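Local structure of putative tetR family transcription regulator (Shewanella loihica, 3PPB) at residues 64-67 and 68-72; 108-111 and 112-115; 165-168 and 169-173. The protein probably binds DNA through an N-terminal helix-turn-helix and regulates transcription as a TetR-type regulator. One frame throughout, in Å; residues are numbered along the deposited sequence.

Contact 1 of 3, residues 64-67 and 68-72. With EDO (1,2-ethanediol), chain D; EDO (1,2-ethanediol), chain G; EDO (1,2-ethanediol), chain H.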
loop_
_atom_site.group_PDB
_atom_site.type_symbol
_atom_site.label_atom_id
_atom_site.label_comp_id
_atom_site.label_asym_id
_atom_site.label_seq_id
_atom_site.Cartn_x
_atom_site.Cartn_y
_atom_site.Cartn_z
ATOM N N VAL A 64 0.309 -16.250 -6.590
ATOM C CA VAL A 64 0.480 -15.028 -7.393
ATOM C C VAL A 64 1.883 -14.426 -7.110
ATOM O O VAL A 64 2.573 -14.048 -8.054
ATOM C CB VAL A 64 -0.668 -13.981 -7.217
ATOM C CG1 VAL A 64 -0.466 -12.803 -8.163
ATOM C CG2 VAL A 64 -2.049 -14.618 -7.478
ATOM N N LYS A 65 2.315 -14.396 -5.835
ATOM C CA LYS A 65 3.657 -13.909 -5.476
ATOM C C LYS A 65 4.732 -14.724 -6.227
ATOM O O LYS A 65 5.656 -14.123 -6.790
ATOM C CB LYS A 65 3.904 -13.972 -3.947
ATOM C CG LYS A 65 3.162 -12.920 -3.129
ATOM C CD LYS A 65 3.882 -11.581 -3.131
ATOM C CE LYS A 65 3.058 -10.509 -2.484
ATOM N NZ LYS A 65 3.897 -9.340 -2.119
ATOM N N GLN A 66 4.574 -16.077 -6.285
ATOM C CA GLN A 66 5.524 -16.938 -6.991
ATOM C C GLN A 66 5.559 -16.615 -8.492
ATOM O O GLN A 66 6.650 -16.497 -9.045
ATOM C CB GLN A 66 5.252 -18.425 -6.756
ATOM C CG GLN A 66 6.431 -19.309 -7.212
ATOM C CD GLN A 66 7.701 -19.042 -6.439
ATOM O OE1 GLN A 66 7.773 -19.271 -5.237
ATOM N NE2 GLN A 66 8.723 -18.511 -7.108
ATOM N N GLU A 67 4.389 -16.413 -9.129
ATOM C CA GLU A 67 4.299 -16.024 -10.543
ATOM C C GLU A 67 5.055 -14.712 -10.813
ATOM O O GLU A 67 5.814 -14.615 -11.783
ATOM C CB GLU A 67 2.834 -15.857 -10.958
ATOM C CG GLU A 67 2.092 -17.158 -11.143
ATOM C CD GLU A 67 0.629 -16.942 -11.464
ATOM O OE1 GLU A 67 0.317 -15.942 -12.151
ATOM O OE2 GLU A 67 -0.209 -17.749 -11.000
ATOM N N PHE A 68 4.831 -13.709 -9.953
ATOM C CA PHE A 68 5.473 -12.404 -10.035
ATOM C C PHE A 68 7.003 -12.544 -9.939
ATOM O O PHE A 68 7.733 -12.012 -10.783
ATOM C CB PHE A 68 4.935 -11.509 -8.913
ATOM C CG PHE A 68 5.610 -10.167 -8.757
ATOM C CD1 PHE A 68 5.332 -9.122 -9.636
ATOM C CD2 PHE A 68 6.481 -9.925 -7.695
ATOM C CE1 PHE A 68 5.910 -7.864 -9.455
ATOM C CE2 PHE A 68 7.064 -8.669 -7.518
ATOM C CZ PHE A 68 6.782 -7.649 -8.401
ATOM N N ALA A 69 7.477 -13.283 -8.918
ATOM C CA ALA A 69 8.898 -13.509 -8.660
ATOM C C ALA A 69 9.550 -14.207 -9.845
ATOM O O ALA A 69 10.602 -13.760 -10.300
ATOM C CB ALA A 69 9.076 -14.326 -7.390
ATOM N N ASP A 70 8.876 -15.249 -10.388
ATOM C CA ASP A 70 9.329 -16.025 -11.544
ATOM C C ASP A 70 9.444 -15.154 -12.803
ATOM O O ASP A 70 10.451 -15.248 -13.497
ATOM C CB ASP A 70 8.375 -17.202 -11.808
ATOM C CG ASP A 70 8.439 -18.365 -10.822
ATOM O OD1 ASP A 70 9.271 -18.314 -9.886
ATOM O OD2 ASP A 70 7.672 -19.342 -11.004
ATOM N N ALA A 71 8.436 -14.291 -13.075
ATOM C CA ALA A 71 8.399 -13.414 -14.254
ATOM C C ALA A 71 9.500 -12.368 -14.239
ATOM O O ALA A 71 10.178 -12.189 -15.258
ATOM C CB ALA A 71 7.044 -12.727 -14.370
ATOM N N ILE A 72 9.695 -11.687 -13.102
ATOM C CA ILE A 72 10.690 -10.616 -13.029
ATOM C C ILE A 72 12.115 -11.189 -13.066
ATOM O O ILE A 72 12.975 -10.594 -13.724
ATOM C CB ILE A 72 10.443 -9.630 -11.851
ATOM C CG1 ILE A 72 10.698 -10.244 -10.463
ATOM C CG2 ILE A 72 9.016 -9.056 -11.958
ATOM C CD1 ILE A 72 10.726 -9.217 -9.304
HETATM C C1 EDO D . 5.520 -7.134 -4.494
HETATM O O1 EDO D . 5.731 -8.450 -3.985
HETATM C C2 EDO D . 4.102 -7.055 -5.035
HETATM O O2 EDO D . 3.173 -7.440 -4.026
HETATM C C1 EDO G . 2.130 -14.267 -15.079
HETATM O O1 EDO G . 1.535 -14.230 -13.773
HETATM C C2 EDO G . 3.624 -14.547 -14.934
HETATM O O2 EDO G . 4.261 -14.465 -16.218
HETATM C C1 EDO H . -5.099 -17.972 -10.370
HETATM O O1 EDO H . -4.763 -17.374 -11.628
HETATM C C2 EDO H . -3.893 -18.737 -9.837
HETATM O O2 EDO H . -2.798 -17.832 -9.664
#
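Gln66 and Asp70 meet one turn apart on helix 53-74, where the amide NE2 of Gln66 donates to OD1 of Asp70 over 2.8 Å. The acceptor lies close to the amide plane, but OD1 is met from above the carboxylate, 43° out of its plane, with the two flat groups 41° apart. Gln66 reaches it because CG stands anti to the backbone N (chi1 -166°) and the chain then bends at chi2. Under this bridge the backbone runs its regular i to i+4 ladder, from Phe68 N to Val64 O through to Ala71 N and Glu67 O.

Lys65 and Ala69 pack on helix 118-128. Lys65 carries NZ to both hydroxyls of one ethanediol, O1 and O2 each 2.8 Å from NZ, and makes a cation-pi contact with Phe107. C2 of the same ethanediol lies over one face of the Phe68 ring and CG2 of Ile72 over the opposite one, both 4.2 Å above the plane and displaced toward the rim. Trp96 and Phe107 meet that ring edge-to-face, so helices 82-99 and 101-110 share in enclosing it. Glu67 extends beyond CG: its OE1 accepts from a second ethanediol (O1, 2.7 Å) and forms a salt bridge with Lys103, while OE2 takes a third diol. All three diols probably come from the crystallisation liquor.

The turn therefore divides its chemistry: a neutral amide is spent on the Asp70 carboxylate at the surface, whereas the buried Lys65 ammonium finds diol oxygens and an aromatic face, which in this crystal probably ease the cost of burying its charge.

Contact 2 of 3, residues 108-111 and 112-115. With EDO (1,2-ethanediol), chain F; EDO (1,2-ethanediol), chain E; EDO (1,2-ethanediol), chain D.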
loop_
_atom_site.group_PDB
_atom_site.type_symbol
_atom_site.label_atom_id
_atom_site.label_comp_id
_atom_site.label_asym_id
_atom_site.label_seq_id
_atom_site.Cartn_x
_atom_site.Cartn_y
_atom_site.Cartn_z
ATOM N N GLN A 108 -2.328 -4.872 -4.765
ATOM C CA GLN A 108 -2.663 -3.563 -4.227
ATOM C C GLN A 108 -3.611 -3.750 -3.023
ATOM O O GLN A 108 -3.424 -3.141 -1.981
ATOM C CB GLN A 108 -3.270 -2.714 -5.360
ATOM C CG GLN A 108 -3.018 -1.224 -5.284
ATOM C CD GLN A 108 -1.573 -0.783 -5.225
ATOM O OE1 GLN A 108 -1.033 -0.583 -4.148
ATOM N NE2 GLN A 108 -0.939 -0.516 -6.364
ATOM N N LEU A 109 -4.542 -4.674 -3.119
ATOM C CA LEU A 109 -5.461 -4.889 -2.010
ATOM C C LEU A 109 -4.895 -5.717 -0.851
ATOM O O LEU A 109 -5.284 -5.461 0.288
ATOM C CB LEU A 109 -6.734 -5.587 -2.520
ATOM C CG LEU A 109 -7.663 -4.779 -3.412
ATOM C CD1 LEU A 109 -8.541 -5.706 -4.237
ATOM C CD2 LEU A 109 -8.515 -3.823 -2.578
ATOM N N TYR A 110 -4.051 -6.735 -1.119
ATOM C CA TYR A 110 -3.675 -7.688 -0.066
ATOM C C TYR A 110 -2.191 -7.763 0.356
ATOM O O TYR A 110 -1.936 -8.220 1.474
ATOM C CB TYR A 110 -4.123 -9.107 -0.487
ATOM C CG TYR A 110 -5.624 -9.234 -0.640
ATOM C CD1 TYR A 110 -6.432 -9.537 0.449
ATOM C CD2 TYR A 110 -6.237 -9.073 -1.879
ATOM C CE1 TYR A 110 -7.818 -9.631 0.319
ATOM C CE2 TYR A 110 -7.621 -9.166 -2.018
ATOM C CZ TYR A 110 -8.407 -9.433 -0.913
ATOM O OH TYR A 110 -9.765 -9.533 -1.045
ATOM N N SER A 111 -1.239 -7.370 -0.514
ATOM C CA SER A 111 0.221 -7.458 -0.303
ATOM C C SER A 111 0.770 -6.844 0.987
ATOM O O SER A 111 1.757 -7.358 1.532
ATOM C CB SER A 111 0.958 -6.786 -1.450
ATOM O OG SER A 111 1.097 -7.712 -2.505
HETATM N N MSE A 112 0.207 -5.724 1.425
HETATM C CA MSE A 112 0.716 -5.029 2.602
HETATM C C MSE A 112 -0.388 -4.710 3.594
HETATM O O MSE A 112 -0.199 -3.896 4.513
HETATM C CB MSE A 112 1.396 -3.738 2.141
HETATM C CG MSE A 112 2.738 -3.554 2.776
HETATM SE SE MSE A 112 3.688 -2.111 1.985
HETATM C CE MSE A 112 2.396 -0.767 2.172
ATOM N N SER A 113 -1.515 -5.413 3.440
ATOM C CA SER A 113 -2.695 -5.205 4.242
ATOM C C SER A 113 -2.711 -6.100 5.480
ATOM O O SER A 113 -2.146 -7.203 5.447
ATOM C CB SER A 113 -3.943 -5.457 3.391
ATOM O OG SER A 113 -4.269 -6.836 3.311
ATOM N N PRO A 114 -3.446 -5.685 6.544
ATOM C CA PRO A 114 -3.587 -6.553 7.725
ATOM C C PRO A 114 -4.432 -7.813 7.468
ATOM O O PRO A 114 -4.558 -8.632 8.379
ATOM C CB PRO A 114 -4.304 -5.650 8.751
ATOM C CG PRO A 114 -4.216 -4.248 8.209
ATOM C CD PRO A 114 -4.180 -4.413 6.727
ATOM N N THR A 115 -5.013 -7.980 6.253
ATOM C CA THR A 115 -5.888 -9.122 5.928
ATOM C C THR A 115 -5.108 -10.451 5.911
ATOM O O THR A 115 -5.590 -11.439 6.480
ATOM C CB THR A 115 -6.635 -8.902 4.578
ATOM O OG1 THR A 115 -7.165 -7.580 4.525
ATOM C CG2 THR A 115 -7.759 -9.898 4.354
HETATM C C1 EDO F . -2.383 -0.506 -0.200
HETATM O O1 EDO F . -2.159 -0.631 -1.611
HETATM C C2 EDO F . -1.077 -0.805 0.527
HETATM O O2 EDO F . -1.338 -1.086 1.911
HETATM C C1 EDO E . -10.930 -5.846 6.068
HETATM O O1 EDO E . -10.666 -5.804 4.664
HETATM C C2 EDO E . -10.562 -7.201 6.674
HETATM O O2 EDO E . -9.145 -7.413 6.730
HETATM C C1 EDO D . 5.520 -7.134 -4.494
HETATM O O1 EDO D . 5.731 -8.450 -3.985
HETATM C C2 EDO D . 4.102 -7.055 -5.035
HETATM O O2 EDO D . 3.173 -7.440 -4.026
HETATM O O HOH W 1 -1.391 -4.142 0.141
#
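The Tyr110 ring receives the methyl CG2 of Thr115 at its edge, near the ring plane, with CE1 as the nearest ring atom at 4.0 Å. Phe106 meets the same ring with planes at about 35°, Leu57 of helix 53-74 packs on it, and the hydroxyl is hydrogen-bonded to Phe22 O. With CG2 anti to the backbone N (chi1, measured to OG1, -45°), the methyl lies at the ring edge and OG1, on the other branch, meets an ethanediol O2.

Ser113 closes the turn after helix 101-110. Its OG donates to Tyr110 O at 3.3 Å, coming from above the carbonyl plane at a C=O...donor angle of 102°, and the backbone N adds a weak bond to the same oxygen. OG also accepts from Thr115 N at 3.2 Å, an ST turn. With alanine in place of Ser113 the hydroxyl is gone, which would probably leave Thr115 N without its acceptor and Tyr110 O with just the weak bond from the backbone N.

A water bridges the turn, donating to Gln108 O and accepting from Met112 N at 2.6 Å; residue 112 is selenomethionine. Met112 O is bound by Arg166 of the second subunit, and Leu109 packs on Pro114 of that subunit. One serine hydroxyl, donor and acceptor together, thus couples the Tyr110 carbonyl to the Thr115 amide, in the loop that meets the second subunit.

Contact 3 of 3, residues 165-168 and 169-173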
loop_
_atom_site.group_PDB
_atom_site.type_symbol
_atom_site.label_atom_id
_atom_site.label_comp_id
_atom_site.label_asym_id
_atom_site.label_seq_id
_atom_site.Cartn_x
_atom_site.Cartn_y
_atom_site.Cartn_z
ATOM N N THR A 165 2.989 1.477 -9.257
ATOM C CA THR A 165 1.976 0.728 -10.004
ATOM C C THR A 165 0.585 1.333 -9.798
ATOM O O THR A 165 -0.213 1.275 -10.718
ATOM C CB THR A 165 2.036 -0.754 -9.711
ATOM O OG1 THR A 165 1.849 -0.996 -8.319
ATOM C CG2 THR A 165 3.341 -1.379 -10.201
ATOM N N ARG A 166 0.315 1.959 -8.632
ATOM C CA ARG A 166 -0.919 2.709 -8.385
ATOM C C ARG A 166 -0.953 3.872 -9.378
ATOM O O ARG A 166 -1.934 4.060 -10.083
ATOM C CB ARG A 166 -0.937 3.250 -6.924
ATOM C CG ARG A 166 -2.005 4.330 -6.589
ATOM C CD ARG A 166 -3.378 3.718 -6.329
ATOM N NE ARG A 166 -4.028 3.314 -7.576
ATOM C CZ ARG A 166 -4.464 2.087 -7.843
ATOM N NH1 ARG A 166 -4.377 1.130 -6.930
ATOM N NH2 ARG A 166 -5.007 1.813 -9.022
ATOM N N TYR A 167 0.167 4.618 -9.456
ATOM C CA TYR A 167 0.358 5.767 -10.338
ATOM C C TYR A 167 0.140 5.390 -11.807
ATOM O O TYR A 167 -0.608 6.082 -12.508
ATOM C CB TYR A 167 1.780 6.340 -10.136
ATOM C CG TYR A 167 2.097 7.575 -10.948
ATOM C CD1 TYR A 167 1.596 8.823 -10.584
ATOM C CD2 TYR A 167 2.881 7.494 -12.095
ATOM C CE1 TYR A 167 1.880 9.964 -11.335
ATOM C CE2 TYR A 167 3.160 8.623 -12.856
ATOM C CZ TYR A 167 2.691 9.864 -12.450
ATOM O OH TYR A 167 2.999 11.002 -13.159
ATOM N N PHE A 168 0.800 4.316 -12.288
ATOM C CA PHE A 168 0.697 3.962 -13.686
ATOM C C PHE A 168 -0.641 3.333 -14.040
ATOM O O PHE A 168 -1.060 3.477 -15.179
ATOM C CB PHE A 168 1.867 3.090 -14.134
ATOM C CG PHE A 168 3.178 3.875 -14.204
ATOM C CD1 PHE A 168 3.313 4.956 -15.071
ATOM C CD2 PHE A 168 4.275 3.504 -13.433
ATOM C CE1 PHE A 168 4.511 5.675 -15.147
ATOM C CE2 PHE A 168 5.484 4.237 -13.490
ATOM C CZ PHE A 168 5.591 5.311 -14.358
ATOM N N VAL A 169 -1.344 2.709 -13.082
ATOM C CA VAL A 169 -2.677 2.159 -13.355
ATOM C C VAL A 169 -3.663 3.341 -13.412
ATOM O O VAL A 169 -4.566 3.342 -14.252
ATOM C CB VAL A 169 -3.086 1.067 -12.336
ATOM C CG1 VAL A 169 -4.591 0.738 -12.432
ATOM C CG2 VAL A 169 -2.224 -0.192 -12.517
ATOM N N ASP A 170 -3.464 4.362 -12.549
ATOM C CA ASP A 170 -4.317 5.566 -12.534
ATOM C C ASP A 170 -4.085 6.435 -13.770
ATOM O O ASP A 170 -4.999 7.127 -14.211
ATOM C CB ASP A 170 -4.032 6.433 -11.282
ATOM C CG ASP A 170 -4.501 5.891 -9.942
ATOM O OD1 ASP A 170 -5.219 4.858 -9.930
ATOM O OD2 ASP A 170 -4.141 6.500 -8.899
ATOM N N HIS A 171 -2.843 6.465 -14.268
ATOM C CA HIS A 171 -2.448 7.286 -15.429
ATOM C C HIS A 171 -1.764 6.362 -16.457
ATOM O O HIS A 171 -0.539 6.429 -16.615
ATOM C CB HIS A 171 -1.501 8.419 -14.970
ATOM C CG HIS A 171 -2.002 9.178 -13.788
ATOM N ND1 HIS A 171 -3.035 10.095 -13.907
ATOM C CD2 HIS A 171 -1.632 9.096 -12.490
ATOM C CE1 HIS A 171 -3.259 10.541 -12.681
ATOM N NE2 HIS A 171 -2.418 9.989 -11.797
ATOM N N PRO A 172 -2.533 5.484 -17.146
ATOM C CA PRO A 172 -1.899 4.511 -18.062
ATOM C C PRO A 172 -1.135 5.143 -19.226
ATOM O O PRO A 172 -0.163 4.548 -19.685
ATOM C CB PRO A 172 -3.074 3.646 -18.552
ATOM C CG PRO A 172 -4.289 4.443 -18.269
ATOM C CD PRO A 172 -3.999 5.279 -17.074
ATOM N N GLU A 173 -1.510 6.370 -19.642
ATOM C CA GLU A 173 -0.817 7.096 -20.709
ATOM C C GLU A 173 0.621 7.477 -20.277
ATOM O O GLU A 173 1.512 7.568 -21.119
ATOM C CB GLU A 173 -1.620 8.337 -21.160
ATOM C CG GLU A 173 -1.524 9.570 -20.256
ATOM C CD GLU A 173 -2.288 9.623 -18.942
ATOM O OE1 GLU A 173 -3.054 8.679 -18.640
ATOM O OE2 GLU A 173 -2.146 10.642 -18.228
#
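Val169, Phe168 and His171 have the most surface buried where helix 150-170 of this all-helical, TetR-like fold runs out into a loop. Val169 folds back on the preceding turn: its CG2 lies 3.1 Å from Thr165 O, the carbonyl that also accepts the Val169 backbone N, while its CG1 rests against Arg166 NH2. Beside it Phe168 turns its ring inward, with CG anti to the carbonyl carbon (chi1 -71°), and His171 O lies at the edge of this ring, near its plane. CD2 of Tyr167 sits over the centre of one face of the Phe168 ring, 3.8 Å above the plane, and Trp175 meets the ring edge-to-face. Leu94 and Met98 of helix 82-99 pack on Phe168 as well.

His171 is the first residue to leave helical geometry, although its N still donates to Tyr167 O. Its CD2 lies over a face of the Tyr167 ring, the two rings inclined at 55°, and CB of Asp170 lies over one face of the imidazole, toward its rim. NE2 is hydrogen-bonded to Glu151 of the second subunit, so the helix end is tied across the dimer. The Tyr167 hydroxyl is held by Glu180 and Arg174.

Arg166 NE and Asp170 OD1 add a salt bridge of 3.1 Å one turn apart. Bent at chi2 and chi3, the arginine approaches side-on, and NE and NH2 both grip OD1 from the same face of the carboxylate, about 40° out of its plane, while the acceptor stays near the guanidinium plane. NH1 of this arginine binds Met112 O of the second subunit, a further link between the chains. Past the helix, Pro172 CA makes a CA-H...O contact of 3.2 Å with Phe168 O.

In the fold
The three contacts follow one another along the chain, each spanning adjoining residues, so none nests within or crosses another and no long loop is closed. Contact 1 falls within helix 53-74; contact 2 turns the chain out of helix 101-110 toward helix 118-128; contact 3 ends helix 150-170. Contacts 1 and 2, with centres about 17 Å apart, meet at Lys65 and Ser111, which share an ethanediol. Contact 2 touches contact 3 through Gln108, packed against Thr165 and Arg166, tying helix 101-110 to helix 150-170. Contacts 1 and 3 stay about 7 Å apart at their nearest atoms. Contacts 2 and 3 both reach the second subunit.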